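Local coordinates for probable chemoreceptor (Methyl-accepting chemotaxis) transmembrane protein (Rhizobium meliloti, PDB 6D8V) that probably serves as a bacterial chemotaxis receptor whose sensory domain recognises quaternary ammonium compounds, here with 1,1-dimethyl-prolinium in its pocket, at residues 70-75 with 100-105; 192-197 with 261-266; 42-47 with 158-163. One frame throughout, in Å; residues are numbered along the deposited sequence.

How the contacts relate
Followed from the N terminus, the chain runs through the long helix 2-45, whose end opens contact 3. Before that loop closes at the hairpin end 158-163, contact 1 pairs strand 70-75 with strand 101-105 and shuts a shorter loop of 24 residues within it. The two contacts reach the same antiparallel sheet and touch through F73 CE1 and V158 CG2, 3.8 Å apart. Contact 2 follows in series, joining strand 191-195 to strand 259-268 in a separate four-stranded sheet. Its centre is about 28 Å from that of contact 1 and about 38 Å from that of contact 3, and it lies across the chain's centre from both. No contacts cross.

Contact 1. Residues 70-75 with 100-105; sequences GSWFAE and TPYWSK. With PBE (1,1-dimethyl-prolinium), chain C.
CG of W72 stands between the backbone N and the carbonyl carbon (chi1 46°), whereas CG of Y102, on the adjacent strand, is anti to the backbone N (chi1 -178°); these torsions place the two CG atoms on the face of the sheet that both residues share. The closest side-chain approach is W72 CB to Y102 CD1, 3.6 Å. Beyond it the rings form an offset edge-to-face pair: the five-membered ring of W72 turns its edge toward the Y102 face, with planes at 78° and centroids 5.7 Å apart. 1,1-Dimethyl-prolinium sits in the angle between them. Its CD lies 3.4 Å above the W72 plane, displaced toward the rim, while its methyl CE stands 3.5 Å over the centre of the Y102 ring. The second methyl, CF, is placed toward the hydroxyl end of Y102. A hydrogen bond from W72 NE1 to D171 OD1 would restrain the indole's rotation. Behind the rings, S71 and W103 are reciprocally bonded through their backbones, S71 N to W103 O at 2.8 Å, and F73 N bonds to P101 O. With carbons bonded to the quaternary nitrogen laid against two aromatic faces, and F116, W124 and Y140 also lining the pocket, this geometry is that of an aromatic cage for a quaternary ammonium ligand, built on the sheet of a Cache-type sensor domain.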
# COMPACT_ATOMS: atom_id res chain seq x y z
N GLY A 70 -9.24 -3.25 0.85
CA GLY A 70 -10.23 -2.55 1.64
C GLY A 70 -10.31 -1.10 1.25
O GLY A 70 -9.38 -0.53 0.67
N SER A 71 -11.45 -0.49 1.58
CA SER A 71 -11.75 0.90 1.30
C SER A 71 -12.29 1.53 2.57
O SER A 71 -13.18 0.97 3.22
CB SER A 71 -12.77 1.02 0.16
OG SER A 71 -12.91 2.36 -0.31
N TRP A 72 -11.75 2.70 2.95
CA TRP A 72 -12.10 3.27 4.24
C TRP A 72 -12.22 4.79 4.13
O TRP A 72 -11.96 5.39 3.08
CB TRP A 72 -11.07 2.88 5.30
CG TRP A 72 -9.66 3.05 4.84
CD1 TRP A 72 -8.88 2.11 4.23
CD2 TRP A 72 -8.86 4.22 4.96
NE1 TRP A 72 -7.64 2.63 3.96
CE2 TRP A 72 -7.60 3.92 4.40
CE3 TRP A 72 -9.07 5.50 5.49
CZ2 TRP A 72 -6.57 4.85 4.35
CZ3 TRP A 72 -8.04 6.42 5.43
CH2 TRP A 72 -6.81 6.09 4.87
N PHE A 73 -12.64 5.39 5.24
CA PHE A 73 -12.70 6.85 5.36
C PHE A 73 -12.65 7.22 6.83
O PHE A 73 -13.54 6.84 7.60
CB PHE A 73 -13.96 7.41 4.71
CG PHE A 73 -14.25 8.83 5.12
CD1 PHE A 73 -13.43 9.86 4.68
CD2 PHE A 73 -15.31 9.13 5.95
CE1 PHE A 73 -13.68 11.16 5.05
CE2 PHE A 73 -15.57 10.44 6.33
CZ PHE A 73 -14.75 11.45 5.88
N ALA A 74 -11.62 7.97 7.23
CA ALA A 74 -11.52 8.53 8.56
C ALA A 74 -11.90 10.01 8.50
O ALA A 74 -11.29 10.78 7.75
CB ALA A 74 -10.12 8.37 9.14
N GLU A 75 -12.89 10.39 9.28
CA GLU A 75 -13.47 11.73 9.23
C GLU A 75 -12.91 12.61 10.33
O GLU A 75 -12.91 12.22 11.50
CB GLU A 75 -15.00 11.64 9.34
CG GLU A 75 -15.65 12.88 9.94
CD GLU A 75 -16.17 12.65 11.34
OE1 GLU A 75 -15.73 11.67 11.99
OE2 GLU A 75 -17.02 13.44 11.80
N THR A 100 -16.07 6.30 11.12
CA THR A 100 -14.95 5.52 10.60
C THR A 100 -15.47 4.26 9.93
O THR A 100 -15.37 3.15 10.47
CB THR A 100 -13.96 5.17 11.71
OG1 THR A 100 -14.67 4.69 12.86
CG2 THR A 100 -13.14 6.39 12.11
N PRO A 101 -16.04 4.38 8.73
CA PRO A 101 -16.47 3.20 7.99
C PRO A 101 -15.30 2.49 7.34
O PRO A 101 -14.31 3.11 6.94
CB PRO A 101 -17.41 3.77 6.91
CG PRO A 101 -17.52 5.24 7.18
CD PRO A 101 -16.34 5.63 8.01
N TYR A 102 -15.42 1.17 7.21
CA TYR A 102 -14.33 0.38 6.65
C TYR A 102 -14.87 -0.88 6.01
O TYR A 102 -15.31 -1.80 6.72
CB TYR A 102 -13.31 0.05 7.73
CG TYR A 102 -12.12 -0.73 7.22
CD1 TYR A 102 -11.68 -0.59 5.91
CD2 TYR A 102 -11.43 -1.60 8.05
CE1 TYR A 102 -10.60 -1.30 5.44
CE2 TYR A 102 -10.35 -2.32 7.59
CZ TYR A 102 -9.93 -2.16 6.29
OH TYR A 102 -8.85 -2.88 5.84
N TRP A 103 -14.82 -0.95 4.68
CA TRP A 103 -15.07 -2.18 3.95
C TRP A 103 -13.76 -2.92 3.74
O TRP A 103 -12.78 -2.32 3.29
CB TRP A 103 -15.74 -1.90 2.61
CG TRP A 103 -17.15 -1.39 2.71
CD1 TRP A 103 -17.56 -0.10 2.60
CD2 TRP A 103 -18.33 -2.18 2.93
NE1 TRP A 103 -18.93 -0.03 2.74
CE2 TRP A 103 -19.42 -1.29 2.95
CE3 TRP A 103 -18.57 -3.54 3.12
CZ2 TRP A 103 -20.73 -1.72 3.15
CZ3 TRP A 103 -19.86 -3.97 3.31
CH2 TRP A 103 -20.93 -3.06 3.33
N SER A 104 -13.74 -4.21 4.07
CA SER A 104 -12.53 -5.01 3.98
C SER A 104 -12.92 -6.44 3.61
O SER A 104 -14.09 -6.81 3.61
CB SER A 104 -11.76 -5.00 5.31
OG SER A 104 -12.57 -5.51 6.36
N LYS A 105 -11.91 -7.24 3.31
CA LYS A 105 -12.12 -8.66 3.09
C LYS A 105 -11.89 -9.44 4.38
O LYS A 105 -11.09 -9.04 5.24
CB LYS A 105 -11.22 -9.19 1.98
CG LYS A 105 -11.28 -8.38 0.71
CD LYS A 105 -11.45 -9.25 -0.52
CE LYS A 105 -11.47 -8.39 -1.76
NZ LYS A 105 -10.20 -7.61 -1.87
N PBE C . -7.56 0.87 7.99
CD PBE C . -7.25 2.00 7.41
CA PBE C . -6.51 0.81 9.09
CB PBE C . -6.53 2.29 9.64
CG PBE C . -6.80 3.00 8.63
CE PBE C . -8.93 0.94 8.52
CF PBE C . -7.40 -0.25 7.05
C PBE C . -6.75 -0.15 10.15
O PBE C . -6.13 -0.03 11.24
OXT PBE C . -7.54 -1.12 9.99

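Contact 2. Residues 192-197 with 261-266; sequences VYLLSQ and WLVLVD
L194 reaches across to both W261 and V263, using a different methyl for each. Its CG is anti to the backbone N (chi1 -168°), and chi2 of 71° then sets CD1. L194 CD2 lies 3.5 Å from CE3 on the benzo side of the W261 indole. L194 CD1 lies 3.9 Å from V263 CG2 and also comes close to the carbonyl oxygen of L262. On the opposite face of the sheet, L195 CB meets L262 CB at 3.6 Å. L195 CG then packs against L264 CD1 at 3.9 Å, the two side chains passing each other at a slant.

This ladder joins an outer strand, 191-195, to its inner neighbour 259-268 in a four-stranded antiparallel sheet of strand order 1-4-3-2, consistent with the second Cache-like module of a double sensor. Reciprocal backbone bonds link Y193 with L264 and L195 with L262, for example L195 N to L262 O at 2.7 Å. Helices 2-45 and 174-183 cover the face bearing L194 and V263, with L177 and L181 against L194 and A15 against V263.

Beyond the end of strand 191-195, Q197 folds back beside W261, its chain bent at chi2, and the two side chains run the same way. Q197 OE1 accepts a hydrogen bond from W261 NE1 at 3.1 Å; the N-H...O angle is 140° and the donor lies above the carbonyl plane. At the other end Y193 and D266 cross at about a right angle. There D266 OD2 lies at the tyrosine ring's edge, 3.4 Å from Y193 CE2, while it also forms a salt bridge with R247.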
# COMPACT_ATOMS: atom_id res chain seq x y z
N VAL A 192 11.82 -12.96 -6.85
CA VAL A 192 11.73 -11.51 -6.83
C VAL A 192 11.03 -11.10 -5.55
O VAL A 192 10.09 -11.76 -5.08
CB VAL A 192 11.02 -10.93 -8.09
CG1 VAL A 192 11.30 -11.78 -9.33
CG2 VAL A 192 9.51 -10.73 -7.87
N TYR A 193 11.52 -10.03 -4.95
CA TYR A 193 10.99 -9.49 -3.71
C TYR A 193 10.76 -7.99 -3.92
O TYR A 193 10.90 -7.48 -5.03
CB TYR A 193 11.93 -9.80 -2.54
CG TYR A 193 12.10 -11.29 -2.36
CD1 TYR A 193 11.03 -12.08 -1.98
CD2 TYR A 193 13.32 -11.92 -2.60
CE1 TYR A 193 11.17 -13.44 -1.82
CE2 TYR A 193 13.46 -13.29 -2.44
CZ TYR A 193 12.38 -14.05 -2.05
OH TYR A 193 12.49 -15.42 -1.88
N LEU A 194 10.40 -7.29 -2.85
CA LEU A 194 9.96 -5.91 -2.97
C LEU A 194 10.18 -5.17 -1.66
O LEU A 194 9.74 -5.65 -0.61
CB LEU A 194 8.49 -5.85 -3.37
CG LEU A 194 7.94 -4.50 -3.82
CD1 LEU A 194 8.50 -4.11 -5.19
CD2 LEU A 194 6.42 -4.56 -3.84
N LEU A 195 10.87 -4.03 -1.73
CA LEU A 195 11.15 -3.18 -0.58
C LEU A 195 10.34 -1.89 -0.68
O LEU A 195 10.00 -1.43 -1.77
CB LEU A 195 12.64 -2.84 -0.47
CG LEU A 195 13.56 -3.98 -0.04
CD1 LEU A 195 14.95 -3.49 0.30
CD2 LEU A 195 12.93 -4.69 1.15
N SER A 196 10.06 -1.30 0.49
CA SER A 196 9.24 -0.10 0.56
C SER A 196 10.08 1.16 0.36
O SER A 196 11.28 1.11 0.06
CB SER A 196 8.50 -0.03 1.89
OG SER A 196 9.37 0.41 2.92
N GLN A 197 9.43 2.31 0.58
CA GLN A 197 10.07 3.62 0.45
C GLN A 197 11.32 3.75 1.32
O GLN A 197 12.24 4.51 0.97
CB GLN A 197 9.06 4.70 0.84
CG GLN A 197 7.68 4.50 0.24
CD GLN A 197 6.71 3.78 1.16
OE1 GLN A 197 6.51 2.57 1.05
NE2 GLN A 197 6.09 4.53 2.07
N TRP A 261 9.52 2.39 -4.73
CA TRP A 261 9.77 1.08 -4.16
C TRP A 261 10.97 0.43 -4.84
O TRP A 261 11.39 0.83 -5.93
CB TRP A 261 8.56 0.17 -4.31
CG TRP A 261 7.43 0.51 -3.40
CD1 TRP A 261 7.41 1.46 -2.42
CD2 TRP A 261 6.14 -0.11 -3.38
NE1 TRP A 261 6.18 1.47 -1.79
CE2 TRP A 261 5.39 0.51 -2.36
CE3 TRP A 261 5.55 -1.14 -4.13
CZ2 TRP A 261 4.08 0.15 -2.08
CZ3 TRP A 261 4.24 -1.50 -3.84
CH2 TRP A 261 3.52 -0.86 -2.82
N LEU A 262 11.52 -0.59 -4.18
CA LEU A 262 12.59 -1.40 -4.73
C LEU A 262 12.04 -2.76 -5.14
O LEU A 262 11.40 -3.45 -4.34
CB LEU A 262 13.73 -1.61 -3.72
CG LEU A 262 14.55 -0.41 -3.31
CD1 LEU A 262 14.83 0.46 -4.53
CD2 LEU A 262 13.82 0.37 -2.24
N VAL A 263 12.28 -3.13 -6.38
CA VAL A 263 12.20 -4.52 -6.79
C VAL A 263 13.54 -5.15 -6.47
O VAL A 263 14.60 -4.57 -6.74
CB VAL A 263 11.87 -4.63 -8.29
CG1 VAL A 263 11.88 -6.06 -8.73
CG2 VAL A 263 10.51 -4.00 -8.57
N LEU A 264 13.51 -6.31 -5.84
CA LEU A 264 14.69 -7.12 -5.64
C LEU A 264 14.53 -8.36 -6.49
O LEU A 264 13.49 -9.04 -6.43
CB LEU A 264 14.87 -7.53 -4.17
CG LEU A 264 14.83 -6.45 -3.09
CD1 LEU A 264 15.08 -7.12 -1.75
CD2 LEU A 264 15.86 -5.38 -3.37
N VAL A 265 15.54 -8.67 -7.28
CA VAL A 265 15.51 -9.83 -8.15
C VAL A 265 16.74 -10.66 -7.82
O VAL A 265 17.87 -10.16 -7.91
CB VAL A 265 15.44 -9.42 -9.63
CG1 VAL A 265 16.32 -8.19 -9.87
CG2 VAL A 265 15.81 -10.58 -10.54
N ASP A 266 16.50 -11.89 -7.38
CA ASP A 266 17.56 -12.77 -6.92
C ASP A 266 17.85 -13.78 -8.01
O ASP A 266 16.94 -14.49 -8.46
CB ASP A 266 17.16 -13.46 -5.62
CG ASP A 266 17.17 -12.51 -4.41
OD1 ASP A 266 17.68 -11.38 -4.55
OD2 ASP A 266 16.69 -12.89 -3.33

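Contact 3. Residues 42-47 with 158-163; sequences RGHAGQ and VMSNGR
The C-terminal end of helix 2-45, where H44 and A45 lie, meets S160 and N161 at the tip of a beta hairpin. Q47, with positive phi, is the C-prime residue of a Schellman motif that ends the helix, and Q47 N bonds to H44 O at 3.2 Å. Opposite, N161 and G162 both have positive phi, close to a type I' turn, and S160 N bonds to R163 O at 3.1 Å. This hairpin joins strands 149-160 and 163-173 of the sensor domain's sheet.

Two side chains carry the contact. CG of H44 is anti to its backbone N (chi1 -176°), as is OG of S160 (chi1 -174°). S160 OG lies at the imidazole edge, near the ring plane. H44 ND1 and S160 OG are modelled as a hydrogen bond in which either could be the donor, though their 2.4 Å separation is doubtful. A45 N is 3.2 Å from S160 OG, but at too poor an angle for a bond. Beside this pair, A45 CB rests 3.6 Å from N161 OD1. I165 packs against both H44 and S160 from strand 163-173.

If the S160 bond is real, it and a weak bond from NE2 to A79 O would together limit the ring's rotation. NE2, facing a carbonyl, would carry a proton; ND1 can accept from or donate to the hydroxyl, and the helix end could at most ease protonation.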
# COMPACT_ATOMS: atom_id res chain seq x y z
N ARG A 42 -17.53 16.16 -2.65
CA ARG A 42 -18.64 16.84 -3.32
C ARG A 42 -19.98 16.41 -2.73
O ARG A 42 -20.87 17.24 -2.54
CB ARG A 42 -18.60 16.58 -4.84
CG ARG A 42 -17.72 17.54 -5.66
CD ARG A 42 -18.28 17.80 -7.09
NE ARG A 42 -19.00 19.08 -7.21
CZ ARG A 42 -18.41 20.26 -7.39
NH1 ARG A 42 -17.09 20.33 -7.46
NH2 ARG A 42 -19.13 21.38 -7.48
N GLY A 43 -20.14 15.11 -2.44
CA GLY A 43 -21.36 14.66 -1.79
C GLY A 43 -21.63 15.32 -0.46
O GLY A 43 -22.79 15.42 -0.04
N HIS A 44 -20.57 15.79 0.20
CA HIS A 44 -20.71 16.55 1.42
C HIS A 44 -21.02 18.01 1.12
O HIS A 44 -21.93 18.60 1.72
CB HIS A 44 -19.43 16.42 2.26
CG HIS A 44 -19.50 17.09 3.59
ND1 HIS A 44 -19.42 18.46 3.75
CD2 HIS A 44 -19.63 16.58 4.84
CE1 HIS A 44 -19.49 18.76 5.04
NE2 HIS A 44 -19.62 17.63 5.72
N ALA A 45 -20.28 18.61 0.18
CA ALA A 45 -20.50 20.01 -0.16
C ALA A 45 -21.96 20.29 -0.48
O ALA A 45 -22.52 21.30 -0.03
CB ALA A 45 -19.60 20.42 -1.33
N GLY A 46 -22.60 19.42 -1.26
CA GLY A 46 -23.94 19.70 -1.72
C GLY A 46 -25.03 18.89 -1.04
O GLY A 46 -26.15 18.80 -1.56
N GLN A 47 -24.73 18.32 0.12
CA GLN A 47 -25.65 17.43 0.83
C GLN A 47 -26.35 16.49 -0.14
O GLN A 47 -27.57 16.33 -0.13
CB GLN A 47 -26.66 18.22 1.66
CG GLN A 47 -26.57 17.98 3.18
CD GLN A 47 -26.62 16.50 3.57
OE1 GLN A 47 -25.62 15.79 3.51
NE2 GLN A 47 -27.80 16.04 3.98
N VAL A 158 -10.01 14.28 1.83
CA VAL A 158 -11.38 14.51 1.41
C VAL A 158 -11.71 15.97 1.70
O VAL A 158 -11.61 16.42 2.85
CB VAL A 158 -12.36 13.56 2.12
CG1 VAL A 158 -13.79 13.89 1.74
CG2 VAL A 158 -12.05 12.13 1.77
N MET A 159 -12.11 16.72 0.67
CA MET A 159 -12.36 18.15 0.78
C MET A 159 -13.84 18.46 0.60
O MET A 159 -14.53 17.81 -0.20
CB MET A 159 -11.55 18.93 -0.25
CG MET A 159 -10.06 18.65 -0.22
SD MET A 159 -9.24 19.29 1.25
CE MET A 159 -9.64 21.03 1.11
N SER A 160 -14.33 19.46 1.34
CA SER A 160 -15.73 19.87 1.26
C SER A 160 -15.76 21.40 1.32
O SER A 160 -15.70 21.99 2.40
CB SER A 160 -16.56 19.24 2.36
OG SER A 160 -17.93 19.53 2.18
N ASN A 161 -15.84 22.02 0.14
CA ASN A 161 -15.86 23.48 0.02
C ASN A 161 -14.57 24.10 0.57
O ASN A 161 -14.60 25.01 1.41
CB ASN A 161 -17.09 24.09 0.71
CG ASN A 161 -18.25 24.30 -0.24
OD1 ASN A 161 -19.34 23.78 -0.01
ND2 ASN A 161 -18.02 25.06 -1.31
N GLY A 162 -13.43 23.60 0.10
CA GLY A 162 -12.15 24.19 0.41
C GLY A 162 -11.62 23.93 1.81
O GLY A 162 -10.53 24.43 2.14
N ARG A 163 -12.34 23.20 2.66
CA ARG A 163 -11.86 22.82 3.98
C ARG A 163 -11.92 21.31 4.10
O ARG A 163 -12.96 20.71 3.83
CB ARG A 163 -12.69 23.49 5.08
CG ARG A 163 -12.80 25.00 4.95
CD ARG A 163 -11.58 25.72 5.53
NE ARG A 163 -11.30 26.98 4.84
CZ ARG A 163 -10.61 27.99 5.37
NH1 ARG A 163 -10.12 27.89 6.60
NH2 ARG A 163 -10.40 29.10 4.67